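Local structure of acyl-coenzyme A oxidase acox-1.2 (Caenorhabditis elegans, 5K3J) at residues A[13-16]-A[17-21]; A[22-25]-A[26-29]; A[540-543]-A[544-548]. The protein catalyses the FAD-dependent, oxygen-consuming desaturation of ascaroside-CoA thioesters with a five-carbon omega side chain, the first step of peroxisomal beta-oxidation in dauer pheromone biosynthesis. All coordinates share one frame; numbering follows the deposited sequence.

Contact 1 (A[13-16]-A[17-21])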
loop_
_atom_site.group_PDB
_atom_site.type_symbol
_atom_site.label_atom_id
_atom_site.label_comp_id
_atom_site.label_asym_id
_atom_site.label_seq_id
_atom_site.Cartn_x
_atom_site.Cartn_y
_atom_site.Cartn_z
ATOM N N GLU A 13 -0.513 28.661 12.455
ATOM C CA GLU A 13 -0.566 28.057 11.130
ATOM C C GLU A 13 -1.932 27.411 10.892
ATOM O O GLU A 13 -2.536 27.581 9.832
ATOM C CB GLU A 13 0.546 27.016 10.964
ATOM C CG GLU A 13 1.960 27.536 11.202
ATOM C CD GLU A 13 2.547 28.241 9.995
ATOM O OE1 GLU A 13 1.774 28.760 9.163
ATOM O OE2 GLU A 13 3.790 28.269 9.881
ATOM N N LEU A 14 -2.417 26.678 11.889
ATOM C CA LEU A 14 -3.723 26.037 11.797
ATOM C C LEU A 14 -4.855 26.979 12.197
ATOM O O LEU A 14 -5.984 26.840 11.719
ATOM C CB LEU A 14 -3.773 24.783 12.669
ATOM C CG LEU A 14 -3.124 23.525 12.093
ATOM C CD1 LEU A 14 -3.626 22.279 12.811
ATOM C CD2 LEU A 14 -3.373 23.420 10.594
ATOM N N LEU A 15 -4.555 27.928 13.078
ATOM C CA LEU A 15 -5.562 28.879 13.533
ATOM C C LEU A 15 -6.071 29.739 12.383
ATOM O O LEU A 15 -7.264 30.030 12.297
ATOM C CB LEU A 15 -5.004 29.773 14.642
ATOM C CG LEU A 15 -6.003 30.784 15.210
ATOM C CD1 LEU A 15 -7.221 30.071 15.769
ATOM C CD2 LEU A 15 -5.359 31.669 16.271
ATOM N N GLU A 16 -5.162 30.136 11.498
ATOM C CA GLU A 16 -5.516 31.009 10.386
ATOM C C GLU A 16 -6.198 30.217 9.275
ATOM O O GLU A 16 -6.877 30.789 8.425
ATOM C CB GLU A 16 -4.278 31.736 9.848
ATOM C CG GLU A 16 -3.352 30.883 8.997
ATOM C CD GLU A 16 -2.215 31.689 8.393
ATOM O OE1 GLU A 16 -2.066 32.877 8.754
ATOM O OE2 GLU A 16 -1.469 31.136 7.555
ATOM N N GLU A 17 -6.017 28.899 9.297
ATOM C CA GLU A 17 -6.693 28.005 8.363
ATOM C C GLU A 17 -8.143 27.778 8.783
ATOM O O GLU A 17 -9.024 27.598 7.942
ATOM C CB GLU A 17 -5.958 26.666 8.272
ATOM C CG GLU A 17 -4.618 26.734 7.556
ATOM C CD GLU A 17 -4.757 26.897 6.054
ATOM O OE1 GLU A 17 -5.847 26.602 5.515
ATOM O OE2 GLU A 17 -3.773 27.318 5.411
ATOM N N ARG A 18 -8.382 27.795 10.091
ATOM C CA ARG A 18 -9.708 27.534 10.638
ATOM C C ARG A 18 -10.551 28.801 10.698
ATOM O O ARG A 18 -11.778 28.740 10.765
ATOM C CB ARG A 18 -9.590 26.905 12.027
ATOM C CG ARG A 18 -9.025 25.498 12.002
ATOM C CD ARG A 18 -8.613 25.022 13.387
ATOM N NE ARG A 18 -8.132 23.645 13.346
ATOM C CZ ARG A 18 -7.541 23.022 14.361
ATOM N NH1 ARG A 18 -7.345 23.653 15.514
ATOM N NH2 ARG A 18 -7.141 21.764 14.223
ATOM N N ARG A 19 -9.884 29.950 10.667
ATOM C CA ARG A 19 -10.574 31.232 10.616
ATOM C C ARG A 19 -11.226 31.406 9.243
ATOM O O ARG A 19 -12.087 32.265 9.054
ATOM C CB ARG A 19 -9.602 32.381 10.899
ATOM C CG ARG A 19 -10.152 33.472 11.806
ATOM C CD ARG A 19 -9.864 33.183 13.272
ATOM N NE ARG A 19 -11.043 32.711 13.992
ATOM C CZ ARG A 19 -11.153 32.720 15.316
ATOM N NH1 ARG A 19 -12.257 32.273 15.900
ATOM N NH2 ARG A 19 -10.155 33.184 16.060
ATOM N N MET A 20 -10.812 30.568 8.294
ATOM C CA MET A 20 -11.317 30.616 6.926
ATOM C C MET A 20 -12.555 29.739 6.737
ATOM O O MET A 20 -12.999 29.527 5.609
ATOM C CB MET A 20 -10.237 30.172 5.935
ATOM C CG MET A 20 -8.902 30.882 6.092
ATOM S SD MET A 20 -7.639 30.317 4.928
ATOM C CE MET A 20 -8.064 31.249 3.460
ATOM N N ALA A 21 -13.109 29.229 7.834
ATOM C CA ALA A 21 -14.255 28.321 7.760
ATOM C C ALA A 21 -15.514 29.031 7.258
ATOM O O ALA A 21 -15.922 30.049 7.814
ATOM C CB ALA A 21 -14.515 27.693 9.123
#
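Leu14 and Arg18 meet one helical turn apart: the leucine methyl CD1 lies over one face of the guanidinium, 3.8 Å from Arg18 NH2. The arginine gets there with CG beside its backbone N (chi1 -69°) and an extended chain from CG to NE, whose first methylenes run past Leu14 O. Next to it, Leu15 CD1 approaches the Arg19 guanidinium more loosely and at a slant, 4.3 Å from Arg19 NH2. Elsewhere on the turn, Glu17 bends at chi2 and lays its CG against Glu13 O, while Met20 sets CG and SD beside Glu16 O. Under these side chains runs the helical ladder, with Arg18 N bonded to Leu14 O at 3.1 Å and Arg19 N to Leu15 O at 3.1 Å; Glu17 N adds a weak bond to Leu14 O. From Arg18 to Ala21 the chain forms a type I turn, Ala21 N bonded to Arg18 O at 3.3 Å. The charged ends of Glu13, Glu16, Glu17 and Arg18 are met by partners elsewhere in the chain. Arg18 is gripped by Asp10, Asp606 and the carbonyl of Arg622; Glu16 and Glu17 share Lys331, Glu17 also pairing with Arg598, and Glu13 pairs with Arg319. The whole is the last turn of the short helix 12-18 running into a type I beta turn, with Glu13 about 9 Å, side chain to side chain, from the FAD-binding Arg318.

Contact 2 (A[22-25]-A[26-29])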
loop_
_atom_site.group_PDB
_atom_site.type_symbol
_atom_site.label_atom_id
_atom_site.label_comp_id
_atom_site.label_asym_id
_atom_site.label_seq_id
_atom_site.Cartn_x
_atom_site.Cartn_y
_atom_site.Cartn_z
ATOM N N THR A 22 -16.127 28.486 6.212
ATOM C CA THR A 22 -17.324 29.083 5.636
ATOM C C THR A 22 -18.574 28.292 5.965
ATOM O O THR A 22 -19.540 28.301 5.203
ATOM C CB THR A 22 -17.180 29.226 4.079
ATOM O OG1 THR A 22 -17.623 28.014 3.473
ATOM C CG2 THR A 22 -15.749 29.510 3.710
ATOM N N PHE A 23 -18.539 27.617 7.105
ATOM C CA PHE A 23 -19.672 26.834 7.562
ATOM C C PHE A 23 -19.493 26.461 9.036
ATOM O O PHE A 23 -18.462 26.780 9.639
ATOM C CB PHE A 23 -19.856 25.563 6.724
ATOM C CG PHE A 23 -18.738 24.566 6.872
ATOM C CD1 PHE A 23 -17.583 24.660 6.107
ATOM C CD2 PHE A 23 -18.851 23.528 7.774
ATOM C CE1 PHE A 23 -16.565 23.733 6.251
ATOM C CE2 PHE A 23 -17.837 22.604 7.922
ATOM C CZ PHE A 23 -16.694 22.707 7.160
ATOM N N ASP A 24 -20.495 25.797 9.617
ATOM C CA ASP A 24 -20.414 25.338 10.999
ATOM C C ASP A 24 -20.007 23.867 11.025
ATOM O O ASP A 24 -20.634 23.025 10.377
ATOM C CB ASP A 24 -21.743 25.543 11.713
ATOM C CG ASP A 24 -21.591 25.594 13.224
ATOM O OD1 ASP A 24 -20.951 24.685 13.799
ATOM O OD2 ASP A 24 -22.105 26.550 13.850
ATOM N N THR A 25 -18.959 23.565 11.785
ATOM C CA THR A 25 -18.387 22.225 11.811
ATOM C C THR A 25 -19.118 21.305 12.778
ATOM O O THR A 25 -18.961 20.084 12.722
ATOM C CB THR A 25 -16.894 22.261 12.187
ATOM O OG1 THR A 25 -16.738 22.844 13.486
ATOM C CG2 THR A 25 -16.113 23.076 11.168
ATOM N N ASP A 26 -19.905 21.894 13.672
ATOM C CA ASP A 26 -20.810 21.112 14.499
ATOM C C ASP A 26 -22.000 20.692 13.652
ATOM O O ASP A 26 -22.645 19.677 13.919
ATOM C CB ASP A 26 -21.264 21.903 15.723
ATOM C CG ASP A 26 -20.410 21.624 16.946
ATOM O OD1 ASP A 26 -19.229 21.246 16.779
ATOM O OD2 ASP A 26 -20.920 21.781 18.076
ATOM N N LYS A 27 -22.273 21.480 12.614
ATOM C CA LYS A 27 -23.343 21.174 11.674
ATOM C C LYS A 27 -22.895 20.122 10.673
ATOM O O LYS A 27 -23.656 19.217 10.330
ATOM C CB LYS A 27 -23.799 22.433 10.940
ATOM C CG LYS A 27 -25.026 23.091 11.546
ATOM C CD LYS A 27 -24.724 23.686 12.913
ATOM C CE LYS A 27 -25.962 24.329 13.514
ATOM N NZ LYS A 27 -26.515 25.382 12.619
ATOM N N MET A 28 -21.658 20.248 10.200
ATOM C CA MET A 28 -21.114 19.279 9.259
ATOM C C MET A 28 -20.968 17.909 9.913
ATOM O O MET A 28 -21.242 16.882 9.292
ATOM C CB MET A 28 -19.764 19.741 8.717
ATOM C CG MET A 28 -19.133 18.744 7.760
ATOM S SD MET A 28 -19.976 18.634 6.174
ATOM C CE MET A 28 -19.281 20.054 5.339
ATOM N N ALA A 29 -20.543 17.905 11.173
ATOM C CA ALA A 29 -20.392 16.668 11.930
ATOM C C ALA A 29 -21.719 15.922 11.987
ATOM O O ALA A 29 -21.762 14.702 11.807
ATOM C CB ALA A 29 -19.885 16.954 13.328
#
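Asp24 caps the N terminus of helix 25-32 through Asp26, and Phe23 and Met28 close over the same helix start, where the chain comes out of the loop after helix 12-18. The cap is a single side-chain bond: Asp24 OD1 accepts from Asp26 N at 3.0 Å through its anti lone pair, with an N-H...O angle of 147°. CG stands opposite the backbone N (chi1 -158°), which swings the carboxylate toward the first turn. The carbonyl of Asp24 starts the helical bonding, taking Met28 N at 3.0 Å and, weakly, Lys27 N; Ala29 N follows on Thr25 O at 3.1 Å. The bent Lys27 chain crosses the Asp24 side chain at a slant, CD lying 3.7 Å from Asp24 CG. The other carboxylate oxygen, OD2, forms a salt bridge with Arg4, whose backbone N is also bonded to Thr25 OG1. A leucine in place of Asp24 would probably leave Asp26 N without its cap and Arg4 without its salt bridge to this position. On the apolar side, Met28 CB touches Phe23 CE2 at 3.5 Å, and its methyl CE sits over the ring face as a CH-pi contact, 4.2 Å from the centroid. Val554 and Leu604 pack against both. Phe23, just before the cap, thus meets Met28, the fourth residue after it: a hydrophobic staple beside an aspartate N-cap.

Contact 3 (A[540-543]-A[544-548])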
loop_
_atom_site.group_PDB
_atom_site.type_symbol
_atom_site.label_atom_id
_atom_site.label_comp_id
_atom_site.label_asym_id
_atom_site.label_seq_id
_atom_site.Cartn_x
_atom_site.Cartn_y
_atom_site.Cartn_z
ATOM N N MET A 540 -25.240 12.748 -4.147
ATOM C CA MET A 540 -26.227 13.730 -4.585
ATOM C C MET A 540 -27.470 13.756 -3.706
ATOM O O MET A 540 -27.953 14.825 -3.333
ATOM C CB MET A 540 -26.641 13.456 -6.030
ATOM C CG MET A 540 -25.542 13.670 -7.045
ATOM S SD MET A 540 -26.216 14.297 -8.592
ATOM C CE MET A 540 -27.145 15.704 -7.989
ATOM N N ARG A 541 -27.984 12.575 -3.376
ATOM C CA ARG A 541 -29.220 12.468 -2.608
ATOM C C ARG A 541 -29.069 12.989 -1.184
ATOM O O ARG A 541 -30.058 13.326 -0.529
ATOM C CB ARG A 541 -29.706 11.019 -2.580
ATOM C CG ARG A 541 -30.208 10.515 -3.925
ATOM C CD ARG A 541 -31.006 9.237 -3.769
ATOM N NE ARG A 541 -30.153 8.093 -3.473
ATOM C CZ ARG A 541 -29.707 7.244 -4.394
ATOM N NH1 ARG A 541 -30.041 7.410 -5.669
ATOM N NH2 ARG A 541 -28.934 6.228 -4.042
ATOM N N ARG A 542 -27.831 13.067 -0.708
ATOM C CA ARG A 542 -27.578 13.523 0.652
ATOM C C ARG A 542 -27.432 15.039 0.744
ATOM O O ARG A 542 -27.871 15.650 1.718
ATOM C CB ARG A 542 -26.323 12.862 1.213
ATOM C CG ARG A 542 -26.073 13.198 2.673
ATOM C CD ARG A 542 -27.284 12.824 3.510
ATOM N NE ARG A 542 -27.153 13.217 4.909
ATOM C CZ ARG A 542 -27.627 14.350 5.420
ATOM N NH1 ARG A 542 -27.465 14.613 6.709
ATOM N NH2 ARG A 542 -28.262 15.220 4.647
ATOM N N VAL A 543 -26.804 15.646 -0.257
ATOM C CA VAL A 543 -26.548 17.080 -0.210
ATOM C C VAL A 543 -27.790 17.881 -0.599
ATOM O O VAL A 543 -28.093 18.904 0.017
ATOM C CB VAL A 543 -25.357 17.470 -1.113
ATOM C CG1 VAL A 543 -24.070 16.903 -0.544
ATOM C CG2 VAL A 543 -25.564 16.985 -2.537
ATOM N N SER A 544 -28.517 17.407 -1.606
ATOM C CA SER A 544 -29.741 18.071 -2.036
ATOM C C SER A 544 -30.902 17.631 -1.156
ATOM O O SER A 544 -31.838 16.980 -1.620
ATOM C CB SER A 544 -30.034 17.773 -3.509
ATOM O OG SER A 544 -30.031 16.380 -3.767
ATOM N N ARG A 545 -30.834 18.003 0.120
ATOM C CA ARG A 545 -31.770 17.497 1.114
ATOM C C ARG A 545 -31.676 18.265 2.432
ATOM O O ARG A 545 -32.662 18.384 3.163
ATOM C CB ARG A 545 -31.512 16.003 1.345
ATOM C CG ARG A 545 -32.157 15.426 2.589
ATOM C CD ARG A 545 -32.061 13.916 2.589
ATOM N NE ARG A 545 -32.141 13.370 3.938
ATOM C CZ ARG A 545 -31.354 12.404 4.394
ATOM N NH1 ARG A 545 -30.428 11.875 3.606
ATOM N NH2 ARG A 545 -31.492 11.965 5.637
ATOM N N ILE A 546 -30.497 18.810 2.720
ATOM C CA ILE A 546 -30.234 19.397 4.030
ATOM C C ILE A 546 -30.377 20.920 4.070
ATOM O O ILE A 546 -30.051 21.623 3.110
ATOM C CB ILE A 546 -28.813 19.008 4.535
ATOM C CG1 ILE A 546 -28.741 19.088 6.062
ATOM C CG2 ILE A 546 -27.721 19.859 3.877
ATOM C CD1 ILE A 546 -29.749 18.212 6.765
ATOM N N GLU A 547 -30.894 21.417 5.190
ATOM C CA GLU A 547 -30.881 22.845 5.471
ATOM C C GLU A 547 -29.474 23.228 5.914
ATOM O O GLU A 547 -28.572 22.389 5.884
ATOM C CB GLU A 547 -31.912 23.212 6.536
ATOM C CG GLU A 547 -32.543 22.016 7.230
ATOM C CD GLU A 547 -33.983 21.792 6.814
ATOM O OE1 GLU A 547 -34.888 22.128 7.606
ATOM O OE2 GLU A 547 -34.211 21.279 5.698
ATOM N N ASP A 548 -29.307 24.478 6.341
ATOM C CA ASP A 548 -27.990 25.086 6.531
ATOM C C ASP A 548 -27.309 25.170 5.173
ATOM O O ASP A 548 -26.748 24.191 4.678
ATOM C CB ASP A 548 -27.126 24.309 7.533
ATOM C CG ASP A 548 -25.983 25.140 8.090
ATOM O OD1 ASP A 548 -25.014 25.407 7.345
ATOM O OD2 ASP A 548 -26.050 25.519 9.279
#
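Ser544 turns its OG between its own backbone N and carbonyl carbon (chi1 53°), which brings the hydroxyl back onto Met540 O, and Arg542, with CG opposite its backbone N (chi1 -175°) and a bend at chi2, sends its guanidinium forward to Arg545 and Ile546. The motif is a helix C terminus running into an inverse gamma turn centred on Ser544, at the close of helix 520-543. Met540 O is gripped twice, by Ser544 N at 3.2 Å and by Ser544 OG at 2.6 Å, the two donors arriving from opposite faces of the carbonyl plane; the hydroxyl thus doubles the final helical bond. One residue on, Arg545 N makes the weak gamma-turn bond to Val543 O, 2.9 Å long. Val543 itself packs against Leu555 and Leu559 of helix 549-569, so the last turn of helix 520-543 packs against the helix that follows. Arg541 points elsewhere, to a salt bridge with Glu358. The extended Arg545 chain then lies across Arg542, their guanidinium planes 35° apart. Arg542 NE and Arg545 NH1 are 3.8 Å apart, an approach of like charges, which solvent at the exposed Arg545 probably screens. Arg541 O sits at the edge of the Arg545 guanidinium. At the edge of the other one, Arg542 NH2 meets Ile546 CB at 3.8 Å.

From the N terminus, contact 1 finishes helix 12-18 and its turn hands the chain directly to contact 2, which opens helix 25-32; their centres lie 14 Å apart. Contact 3 comes some 500 residues later, at the bend between helices 520-543 and 549-569. The three follow in series, none nested or crossed, and each closes only a local turn. Contacts 1 and 3 do not touch, but contact 2 bridges toward 540-548: Lys27 NZ reaches Asp548 OD2 at 3.4 Å, a long, weak ion pair, and Asp548 in turn caps helix 549-569 at Val551. Helix 549-569 also packs on both contacts 2 and 3, tying the N-terminal segment to the C-terminal helical domain.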